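Local structure of methyltransferase (Streptomyces avermitilis, 3GIW) at residues H229-E240 against M269-P277; R160-H171 against L190-G201. The protein probably acts as an S-adenosylmethionine-dependent methyltransferase of unknown substrate, with a Rossmann-like fold that binds S-adenosyl-L-homocysteine. All coordinates share one frame; numbering follows the deposited sequence.

Interaction 1. Residues H229-E240 against M269-P277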
loop_
_atom_site.group_PDB
_atom_site.type_symbol
_atom_site.label_atom_id
_atom_site.label_comp_id
_atom_site.label_asym_id
_atom_site.label_seq_id
_atom_site.Cartn_x
_atom_site.Cartn_y
_atom_site.Cartn_z
ATOM N N HIS A 229 5.351 -16.804 -2.971
ATOM C CA HIS A 229 6.602 -16.069 -3.132
ATOM C C HIS A 229 7.027 -15.974 -4.622
ATOM O O HIS A 229 7.419 -14.907 -5.106
ATOM C CB HIS A 229 7.703 -16.716 -2.254
ATOM C CG HIS A 229 8.954 -15.907 -2.174
ATOM N ND1 HIS A 229 9.920 -15.946 -3.153
ATOM C CD2 HIS A 229 9.388 -15.020 -1.248
ATOM C CE1 HIS A 229 10.898 -15.111 -2.831
ATOM N NE2 HIS A 229 10.603 -14.550 -1.678
ATOM N N ALA A 230 6.937 -17.107 -5.342
ATOM C CA ALA A 230 7.273 -17.116 -6.777
ATOM C C ALA A 230 6.434 -16.129 -7.583
ATOM O O ALA A 230 6.951 -15.447 -8.465
ATOM C CB ALA A 230 7.144 -18.503 -7.393
ATOM N N GLU A 231 5.140 -16.032 -7.285
ATOM C CA GLU A 231 4.281 -15.075 -7.943
ATOM C C GLU A 231 4.613 -13.636 -7.556
ATOM O O GLU A 231 4.559 -12.730 -8.413
ATOM C CB GLU A 231 2.827 -15.411 -7.627
ATOM C CG GLU A 231 2.359 -16.704 -8.332
ATOM C CD GLU A 231 1.004 -17.185 -7.881
ATOM O OE1 GLU A 231 0.611 -16.980 -6.708
ATOM O OE2 GLU A 231 0.315 -17.765 -8.736
ATOM N N ALA A 232 4.993 -13.398 -6.295
ATOM C CA ALA A 232 5.405 -12.069 -5.884
ATOM C C ALA A 232 6.655 -11.615 -6.656
ATOM O O ALA A 232 6.806 -10.430 -6.989
ATOM C CB ALA A 232 5.668 -12.056 -4.378
ATOM N N GLU A 233 7.546 -12.581 -6.929
ATOM C CA GLU A 233 8.811 -12.283 -7.620
ATOM C C GLU A 233 8.567 -11.676 -9.012
ATOM O O GLU A 233 9.394 -10.875 -9.499
ATOM C CB GLU A 233 9.702 -13.526 -7.757
ATOM C CG GLU A 233 10.362 -14.018 -6.478
ATOM C CD GLU A 233 11.329 -15.159 -6.741
ATOM O OE1 GLU A 233 10.968 -16.114 -7.461
ATOM O OE2 GLU A 233 12.476 -15.063 -6.255
ATOM N N GLU A 234 7.448 -12.044 -9.640
ATOM C CA GLU A 234 7.159 -11.554 -10.995
ATOM C C GLU A 234 7.108 -10.019 -11.060
ATOM O O GLU A 234 7.510 -9.401 -12.067
ATOM C CB GLU A 234 5.843 -12.112 -11.549
ATOM C CG GLU A 234 5.788 -12.007 -13.073
ATOM C CD GLU A 234 4.523 -12.560 -13.694
ATOM O OE1 GLU A 234 3.689 -13.136 -12.958
ATOM O OE2 GLU A 234 4.418 -12.458 -14.968
ATOM N N PHE A 235 6.573 -9.379 -10.033
ATOM C CA PHE A 235 6.544 -7.910 -9.997
ATOM C C PHE A 235 7.938 -7.257 -10.038
ATOM O O PHE A 235 8.046 -6.105 -10.437
ATOM C CB PHE A 235 5.800 -7.392 -8.741
ATOM C CG PHE A 235 4.324 -7.704 -8.711
ATOM C CD1 PHE A 235 3.411 -6.858 -9.294
ATOM C CD2 PHE A 235 3.870 -8.847 -8.101
ATOM C CE1 PHE A 235 2.050 -7.151 -9.276
ATOM C CE2 PHE A 235 2.505 -9.155 -8.086
ATOM C CZ PHE A 235 1.606 -8.316 -8.659
ATOM N N PHE A 236 8.974 -7.963 -9.593
ATOM C CA PHE A 236 10.281 -7.349 -9.393
ATOM C C PHE A 236 11.328 -7.813 -10.425
ATOM O O PHE A 236 12.516 -7.462 -10.332
ATOM C CB PHE A 236 10.727 -7.613 -7.951
ATOM C CG PHE A 236 9.882 -6.923 -6.948
ATOM C CD1 PHE A 236 10.121 -5.616 -6.625
ATOM C CD2 PHE A 236 8.820 -7.580 -6.319
ATOM C CE1 PHE A 236 9.349 -4.956 -5.685
ATOM C CE2 PHE A 236 8.047 -6.905 -5.387
ATOM C CZ PHE A 236 8.313 -5.585 -5.074
ATOM N N GLU A 237 10.905 -8.601 -11.405
ATOM C CA GLU A 237 11.813 -9.045 -12.485
ATOM C C GLU A 237 12.429 -7.869 -13.225
ATOM O O GLU A 237 11.743 -6.937 -13.588
ATOM C CB GLU A 237 11.087 -9.965 -13.463
ATOM C CG GLU A 237 10.794 -11.337 -12.887
ATOM C CD GLU A 237 12.036 -12.223 -12.696
ATOM O OE1 GLU A 237 13.029 -12.038 -13.439
ATOM O OE2 GLU A 237 12.007 -13.137 -11.824
ATOM N N GLY A 238 13.745 -7.905 -13.423
ATOM C CA GLY A 238 14.429 -6.784 -14.059
ATOM C C GLY A 238 14.774 -5.629 -13.138
ATOM O O GLY A 238 15.411 -4.680 -13.573
ATOM N N LEU A 239 14.303 -5.667 -11.891
ATOM C CA LEU A 239 14.626 -4.676 -10.855
ATOM C C LEU A 239 15.640 -5.219 -9.859
ATOM O O LEU A 239 15.848 -6.439 -9.763
ATOM C CB LEU A 239 13.344 -4.239 -10.108
ATOM C CG LEU A 239 12.187 -3.773 -10.978
ATOM C CD1 LEU A 239 10.953 -3.339 -10.159
ATOM C CD2 LEU A 239 12.632 -2.639 -11.886
ATOM N N GLU A 240 16.255 -4.325 -9.100
ATOM C CA GLU A 240 17.312 -4.694 -8.164
ATOM C C GLU A 240 16.777 -4.638 -6.729
ATOM O O GLU A 240 16.623 -3.583 -6.145
ATOM C CB GLU A 240 18.540 -3.783 -8.357
ATOM C CG GLU A 240 19.121 -3.896 -9.801
ATOM C CD GLU A 240 20.450 -3.170 -10.050
ATOM O OE1 GLU A 240 20.800 -2.281 -9.265
ATOM O OE2 GLU A 240 21.140 -3.519 -11.035
HETATM N N MSE A 269 1.418 -10.829 4.616
HETATM C CA MSE A 269 1.955 -9.922 3.602
HETATM C C MSE A 269 3.414 -10.187 3.399
HETATM O O MSE A 269 4.168 -10.215 4.367
HETATM C CB MSE A 269 1.922 -8.438 3.996
HETATM C CG MSE A 269 0.676 -7.767 4.036
HETATM SE SE MSE A 269 -0.294 -7.618 2.382
HETATM C CE MSE A 269 -1.520 -6.405 3.184
ATOM N N TYR A 270 3.818 -10.324 2.147
ATOM C CA TYR A 270 5.205 -10.121 1.738
ATOM C C TYR A 270 5.456 -8.637 1.539
ATOM O O TYR A 270 4.565 -7.909 1.083
ATOM C CB TYR A 270 5.505 -10.834 0.423
ATOM C CG TYR A 270 5.557 -12.333 0.510
ATOM C CD1 TYR A 270 6.499 -12.984 1.288
ATOM C CD2 TYR A 270 4.684 -13.116 -0.238
ATOM C CE1 TYR A 270 6.565 -14.357 1.336
ATOM C CE2 TYR A 270 4.742 -14.517 -0.183
ATOM C CZ TYR A 270 5.677 -15.123 0.615
ATOM O OH TYR A 270 5.799 -16.509 0.712
ATOM N N GLY A 271 6.658 -8.189 1.837
ATOM C CA GLY A 271 7.113 -6.841 1.506
ATOM C C GLY A 271 8.433 -6.858 0.777
ATOM O O GLY A 271 9.242 -7.758 0.953
ATOM N N ALA A 272 8.602 -5.864 -0.108
ATOM C CA ALA A 272 9.817 -5.737 -0.883
ATOM C C ALA A 272 9.972 -4.344 -1.455
ATOM O O ALA A 272 8.978 -3.647 -1.715
ATOM C CB ALA A 272 9.824 -6.772 -2.051
ATOM N N VAL A 273 11.238 -3.955 -1.641
ATOM C CA VAL A 273 11.607 -2.671 -2.236
ATOM C C VAL A 273 12.719 -2.973 -3.236
ATOM O O VAL A 273 13.641 -3.758 -2.933
ATOM C CB VAL A 273 12.139 -1.717 -1.162
ATOM C CG1 VAL A 273 12.616 -0.368 -1.777
ATOM C CG2 VAL A 273 11.071 -1.479 -0.091
ATOM N N ALA A 274 12.655 -2.358 -4.423
ATOM C CA ALA A 274 13.640 -2.617 -5.469
ATOM C C ALA A 274 13.891 -1.361 -6.318
ATOM O O ALA A 274 12.994 -0.581 -6.552
ATOM C CB ALA A 274 13.201 -3.729 -6.370
ATOM N N ARG A 275 15.135 -1.233 -6.790
ATOM C CA ARG A 275 15.593 -0.104 -7.624
ATOM C C ARG A 275 15.465 -0.426 -9.105
ATOM O O ARG A 275 15.777 -1.549 -9.544
ATOM C CB ARG A 275 17.063 0.198 -7.323
ATOM C CG ARG A 275 17.639 1.415 -8.055
ATOM C CD ARG A 275 19.007 1.809 -7.479
ATOM N NE ARG A 275 19.544 3.007 -8.112
ATOM C CZ ARG A 275 20.120 3.045 -9.311
ATOM N NH1 ARG A 275 20.236 1.944 -10.055
ATOM N NH2 ARG A 275 20.563 4.210 -9.777
ATOM N N LYS A 276 15.026 0.563 -9.878
ATOM C CA LYS A 276 14.989 0.471 -11.332
ATOM C C LYS A 276 16.360 0.895 -11.912
ATOM O O LYS A 276 16.779 2.028 -11.702
ATOM C CB LYS A 276 13.872 1.391 -11.871
ATOM C CG LYS A 276 13.784 1.428 -13.388
ATOM C CD LYS A 276 12.639 2.247 -13.894
ATOM C CE LYS A 276 12.707 2.379 -15.432
ATOM N NZ LYS A 276 11.385 2.876 -15.959
ATOM N N PRO A 277 17.032 -0.015 -12.638
ATOM C CA PRO A 277 18.337 0.323 -13.262
ATOM C C PRO A 277 18.239 1.455 -14.253
ATOM O O PRO A 277 17.223 1.652 -14.921
ATOM C CB PRO A 277 18.733 -0.973 -13.984
ATOM C CG PRO A 277 17.936 -2.037 -13.389
ATOM C CD PRO A 277 16.671 -1.432 -12.833
ATOM O OXT PRO A 277 19.221 2.197 -14.412
#

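Interaction 2. Residues R160-H171 against L190-G201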
loop_
_atom_site.group_PDB
_atom_site.type_symbol
_atom_site.label_atom_id
_atom_site.label_comp_id
_atom_site.label_asym_id
_atom_site.label_seq_id
_atom_site.Cartn_x
_atom_site.Cartn_y
_atom_site.Cartn_z
ATOM N N ARG A 160 13.113 12.886 -12.771
ATOM C CA ARG A 160 13.937 12.635 -11.575
ATOM C C ARG A 160 13.359 11.433 -10.826
ATOM O O ARG A 160 12.206 11.105 -11.020
ATOM C CB ARG A 160 14.002 13.864 -10.670
ATOM C CG ARG A 160 14.747 15.020 -11.337
ATOM C CD ARG A 160 14.504 16.347 -10.651
ATOM N NE ARG A 160 14.931 17.464 -11.503
ATOM C CZ ARG A 160 16.189 17.833 -11.659
ATOM N NH1 ARG A 160 17.149 17.168 -11.041
ATOM N NH2 ARG A 160 16.490 18.851 -12.463
ATOM N N PRO A 161 14.175 10.726 -10.020
ATOM C CA PRO A 161 13.691 9.502 -9.399
ATOM C C PRO A 161 12.407 9.681 -8.595
ATOM O O PRO A 161 12.211 10.668 -7.878
ATOM C CB PRO A 161 14.867 9.070 -8.524
ATOM C CG PRO A 161 16.071 9.675 -9.201
ATOM C CD PRO A 161 15.591 10.997 -9.697
ATOM N N VAL A 162 11.574 8.648 -8.678
ATOM C CA VAL A 162 10.317 8.540 -7.937
ATOM C C VAL A 162 10.240 7.143 -7.295
ATOM O O VAL A 162 10.666 6.161 -7.910
ATOM C CB VAL A 162 9.121 8.685 -8.923
ATOM C CG1 VAL A 162 7.779 8.496 -8.235
ATOM C CG2 VAL A 162 9.087 10.091 -9.611
ATOM N N ALA A 163 9.741 7.061 -6.053
ATOM C CA ALA A 163 9.343 5.772 -5.464
ATOM C C ALA A 163 7.854 5.540 -5.697
ATOM O O ALA A 163 7.016 6.340 -5.241
ATOM C CB ALA A 163 9.619 5.730 -3.991
ATOM N N LEU A 164 7.557 4.460 -6.405
ATOM C CA LEU A 164 6.218 3.992 -6.679
ATOM C C LEU A 164 5.872 3.037 -5.541
ATOM O O LEU A 164 6.481 1.971 -5.425
ATOM C CB LEU A 164 6.159 3.279 -8.025
ATOM C CG LEU A 164 4.813 2.712 -8.444
ATOM C CD1 LEU A 164 3.737 3.778 -8.621
ATOM C CD2 LEU A 164 4.950 1.890 -9.739
ATOM N N THR A 165 4.909 3.451 -4.708
ATOM C CA THR A 165 4.441 2.627 -3.578
ATOM C C THR A 165 3.067 2.022 -3.874
ATOM O O THR A 165 2.102 2.760 -4.149
ATOM C CB THR A 165 4.501 3.410 -2.231
ATOM O OG1 THR A 165 3.738 4.595 -2.311
ATOM C CG2 THR A 165 5.935 3.860 -1.939
ATOM N N VAL A 166 2.977 0.695 -3.850
ATOM C CA VAL A 166 1.740 -0.051 -4.161
ATOM C C VAL A 166 1.554 -1.014 -2.965
ATOM O O VAL A 166 1.982 -2.166 -3.027
ATOM C CB VAL A 166 1.814 -0.801 -5.515
ATOM C CG1 VAL A 166 0.467 -1.397 -5.844
ATOM C CG2 VAL A 166 2.252 0.180 -6.649
ATOM N N ILE A 167 0.973 -0.479 -1.888
ATOM C CA ILE A 167 0.953 -1.122 -0.576
ATOM C C ILE A 167 -0.474 -1.502 -0.175
ATOM O O ILE A 167 -1.406 -0.705 -0.226
ATOM C CB ILE A 167 1.603 -0.179 0.447
ATOM C CG1 ILE A 167 3.073 0.066 0.042
ATOM C CG2 ILE A 167 1.478 -0.792 1.864
ATOM C CD1 ILE A 167 3.867 1.065 0.876
ATOM N N ALA A 168 -0.646 -2.787 0.144
ATOM C CA ALA A 168 -1.925 -3.295 0.648
ATOM C C ALA A 168 -3.064 -3.076 -0.356
ATOM O O ALA A 168 -4.198 -2.740 0.014
ATOM C CB ALA A 168 -2.252 -2.682 2.046
ATOM N N ILE A 169 -2.768 -3.252 -1.648
ATOM C CA ILE A 169 -3.774 -3.061 -2.709
ATOM C C ILE A 169 -3.793 -4.155 -3.788
ATOM O O ILE A 169 -4.853 -4.514 -4.310
ATOM C CB ILE A 169 -3.608 -1.673 -3.401
ATOM C CG1 ILE A 169 -4.582 -1.554 -4.586
ATOM C CG2 ILE A 169 -2.199 -1.467 -3.885
ATOM C CD1 ILE A 169 -4.813 -0.141 -5.049
ATOM N N VAL A 170 -2.637 -4.705 -4.137
ATOM C CA VAL A 170 -2.543 -5.502 -5.328
ATOM C C VAL A 170 -3.352 -6.814 -5.274
ATOM O O VAL A 170 -3.779 -7.379 -6.324
ATOM C CB VAL A 170 -1.045 -5.716 -5.721
ATOM C CG1 VAL A 170 -0.425 -6.904 -4.985
ATOM C CG2 VAL A 170 -0.955 -5.874 -7.243
ATOM N N HIS A 171 -3.578 -7.325 -4.074
ATOM C CA HIS A 171 -4.363 -8.563 -3.926
ATOM C C HIS A 171 -5.847 -8.350 -4.258
ATOM O O HIS A 171 -6.592 -9.319 -4.390
ATOM C CB HIS A 171 -4.192 -9.158 -2.529
ATOM C CG HIS A 171 -3.929 -8.134 -1.481
ATOM N ND1 HIS A 171 -2.661 -7.776 -1.087
ATOM C CD2 HIS A 171 -4.773 -7.296 -0.841
ATOM C CE1 HIS A 171 -2.744 -6.830 -0.168
ATOM N NE2 HIS A 171 -4.017 -6.515 -0.005
ATOM N N LEU A 190 9.062 6.264 -15.049
ATOM C CA LEU A 190 9.904 6.727 -13.964
ATOM C C LEU A 190 11.350 6.464 -14.409
ATOM O O LEU A 190 11.641 5.457 -15.038
ATOM C CB LEU A 190 9.522 6.010 -12.668
ATOM C CG LEU A 190 8.032 6.087 -12.335
ATOM C CD1 LEU A 190 7.710 5.462 -10.959
ATOM C CD2 LEU A 190 7.533 7.519 -12.369
ATOM N N PRO A 191 12.253 7.394 -14.126
ATOM C CA PRO A 191 13.650 7.225 -14.563
ATOM C C PRO A 191 14.471 6.184 -13.805
ATOM O O PRO A 191 14.106 5.738 -12.710
ATOM C CB PRO A 191 14.261 8.614 -14.344
ATOM C CG PRO A 191 13.391 9.243 -13.348
ATOM C CD PRO A 191 12.032 8.672 -13.432
ATOM N N SER A 192 15.618 5.833 -14.377
ATOM C CA SER A 192 16.623 5.083 -13.670
ATOM C C SER A 192 16.870 5.694 -12.297
ATOM O O SER A 192 16.940 6.922 -12.149
ATOM C CB SER A 192 17.910 5.076 -14.494
ATOM O OG SER A 192 17.680 4.309 -15.668
ATOM N N GLY A 193 16.957 4.830 -11.281
ATOM C CA GLY A 193 17.148 5.260 -9.889
ATOM C C GLY A 193 15.837 5.379 -9.123
ATOM O O GLY A 193 15.833 5.611 -7.914
ATOM N N SER A 194 14.729 5.212 -9.840
ATOM C CA SER A 194 13.413 5.115 -9.212
ATOM C C SER A 194 13.308 3.776 -8.464
ATOM O O SER A 194 14.178 2.882 -8.612
ATOM C CB SER A 194 12.306 5.243 -10.265
ATOM O OG SER A 194 12.301 6.556 -10.822
ATOM N N TYR A 195 12.268 3.660 -7.631
ATOM C CA TYR A 195 12.023 2.449 -6.833
ATOM C C TYR A 195 10.576 1.980 -6.946
ATOM O O TYR A 195 9.651 2.760 -7.229
ATOM C CB TYR A 195 12.361 2.687 -5.350
ATOM C CG TYR A 195 13.852 2.722 -5.031
ATOM C CD1 TYR A 195 14.634 3.850 -5.318
ATOM C CD2 TYR A 195 14.469 1.643 -4.406
ATOM C CE1 TYR A 195 15.972 3.894 -4.996
ATOM C CE2 TYR A 195 15.817 1.674 -4.097
ATOM C CZ TYR A 195 16.567 2.800 -4.412
ATOM O OH TYR A 195 17.928 2.879 -4.108
ATOM N N LEU A 196 10.386 0.686 -6.711
ATOM C CA LEU A 196 9.077 0.047 -6.525
ATOM C C LEU A 196 9.085 -0.541 -5.121
ATOM O O LEU A 196 9.994 -1.281 -4.771
ATOM C CB LEU A 196 8.873 -1.044 -7.568
ATOM C CG LEU A 196 7.579 -1.868 -7.402
ATOM C CD1 LEU A 196 6.297 -1.034 -7.537
ATOM C CD2 LEU A 196 7.555 -3.033 -8.427
ATOM N N ALA A 197 8.059 -0.222 -4.341
ATOM C CA ALA A 197 7.851 -0.776 -2.982
ATOM C C ALA A 197 6.436 -1.355 -2.958
ATOM O O ALA A 197 5.473 -0.644 -3.285
ATOM C CB ALA A 197 7.999 0.280 -1.891
HETATM N N MSE A 198 6.313 -2.599 -2.523
HETATM C CA MSE A 198 5.026 -3.260 -2.461
HETATM C C MSE A 198 4.862 -4.112 -1.215
HETATM O O MSE A 198 5.787 -4.701 -0.699
HETATM C CB MSE A 198 4.819 -4.197 -3.662
HETATM C CG MSE A 198 4.995 -3.529 -5.043
HETATM SE SE MSE A 198 4.535 -4.774 -6.479
HETATM C CE MSE A 198 2.644 -4.911 -6.126
ATOM N N SER A 199 3.612 -4.251 -0.781
ATOM C CA SER A 199 3.218 -5.364 0.104
ATOM C C SER A 199 2.180 -6.195 -0.651
ATOM O O SER A 199 1.224 -5.636 -1.260
ATOM C CB SER A 199 2.748 -4.915 1.472
ATOM O OG SER A 199 1.579 -4.154 1.407
ATOM N N ILE A 200 2.336 -7.517 -0.613
ATOM C CA ILE A 200 1.594 -8.468 -1.420
ATOM C C ILE A 200 0.995 -9.580 -0.536
ATOM O O ILE A 200 1.724 -10.288 0.173
ATOM C CB ILE A 200 2.547 -9.099 -2.476
ATOM C CG1 ILE A 200 3.110 -8.014 -3.422
ATOM C CG2 ILE A 200 1.862 -10.180 -3.334
ATOM C CD1 ILE A 200 4.273 -8.448 -4.316
ATOM N N GLY A 201 -0.332 -9.720 -0.591
ATOM C CA GLY A 201 -1.031 -10.686 0.268
ATOM C C GLY A 201 -0.709 -12.130 -0.141
ATOM O O GLY A 201 -0.567 -12.450 -1.352
HETATM O O HOH W 1 -0.107 -4.049 -2.916
#

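Interaction 1. Residues H229-E240 against M269-P277
His229 and Ala232 of helix 229-234, with Phe236 and Leu239 of the turns after it, pack on strand 269-275, and the chain then joins that strand as an antiparallel partner. The contact lies near the edge of the Rossmann-like sheet. The strand order is that of class I methyltransferases, with 269-275 as the reversed strand between 195-201 and 240-248. The aromatic pair lies at one end. The edge of the His229 ring turns to the face of the Tyr270 ring in a T-shaped stack, with centroids 5.4 Å apart and planes at 86°. With chi1 at -170°, the His229 imidazole swings away from its own backbone nitrogen, and CD2 comes to 3.9 Å from CE1 of Tyr270. Both polar ends have outside partners: His229 NE2 bonds to Ile246 O, and Tyr270 OH to Glu204. In the middle, the Phe236 ring touches two alanines. Its CZ is 3.6 Å from Ala272 CB, and its CD1 is 3.6 Å from Ala274 CB. Leu239 CB packs on the same Ala274 CB at 3.8 Å. At the far end Glu240 and Arg275 form an antiparallel hydrogen-bonded pair. Ile246 of strand 240-248 also touches Phe236, Tyr270 and Ala272, while Leu239 packs on Arg184 and Leu187 of helix 179-187.

Interaction 2. Residues R160-H171 against L190-G201
Ala163, Leu164, Thr165 and Val166 pair in parallel with Tyr195, Leu196, Ala197 and Met198, the beta-alpha-beta pair of the methyltransferase sheet. The backbone ladder runs Tyr195 N to Val162 O, Leu164 N to Tyr195 O, Ala197 N to Leu164 O and Val166 N to Ala197 O. Val166 N to Ala197 O is 2.9 Å, with a nearly straight angle of 172°. The next rung, Ser199 N to Val166 O, is weak at 3.5 Å. A water here donates to Val166 O and Ser199 O and accepts from Val170 N. Side chains also bond to the backbone. Ser194 OG accepts from Val162 N at 3.1 Å and donates to Pro191 O at 2.7 Å. Ser199 OG accepts from Ala168 N at 2.9 Å and also bonds to Asn62, an S-adenosyl-L-homocysteine-binding residue. The larger apolar contacts lie on the face of Leu164 and Leu196, which run side by side. There Met198, a selenomethionine bent at chi3 (67°), places CE 3.8 Å from Val170 CB. On the other face Thr165 CG2 meets Ala197 CB. A regular ladder thus holds the middle, and Ser194 OG closes its start. Near Asn62, with no S-adenosyl-L-homocysteine bound in this model, water and Ser199 OG take over the backbone polar groups.

From the N terminus, interaction 2 comes first. Its segments 160-171 and 190-201 close a loop through helix 179-187, making a beta-alpha-beta unit of strands 163-167 and 195-201. Interaction 1 opens later, and 229-240 is closed by 269-277 at the C terminus, with most of strand 240-248 in between. The two loops are in series; they neither nest nor cross. They join in space because strand 269-275 lies next to strand 195-201. Lys276 N lies 2.8 Å from Ser194 O, and Lys276 NZ lies 2.8 Å from Leu190 O, both probable hydrogen bonds. Together the two contacts tie the parallel strands to the C-terminal strand 269-275, which runs the other way, and through it to edge strand 240-248.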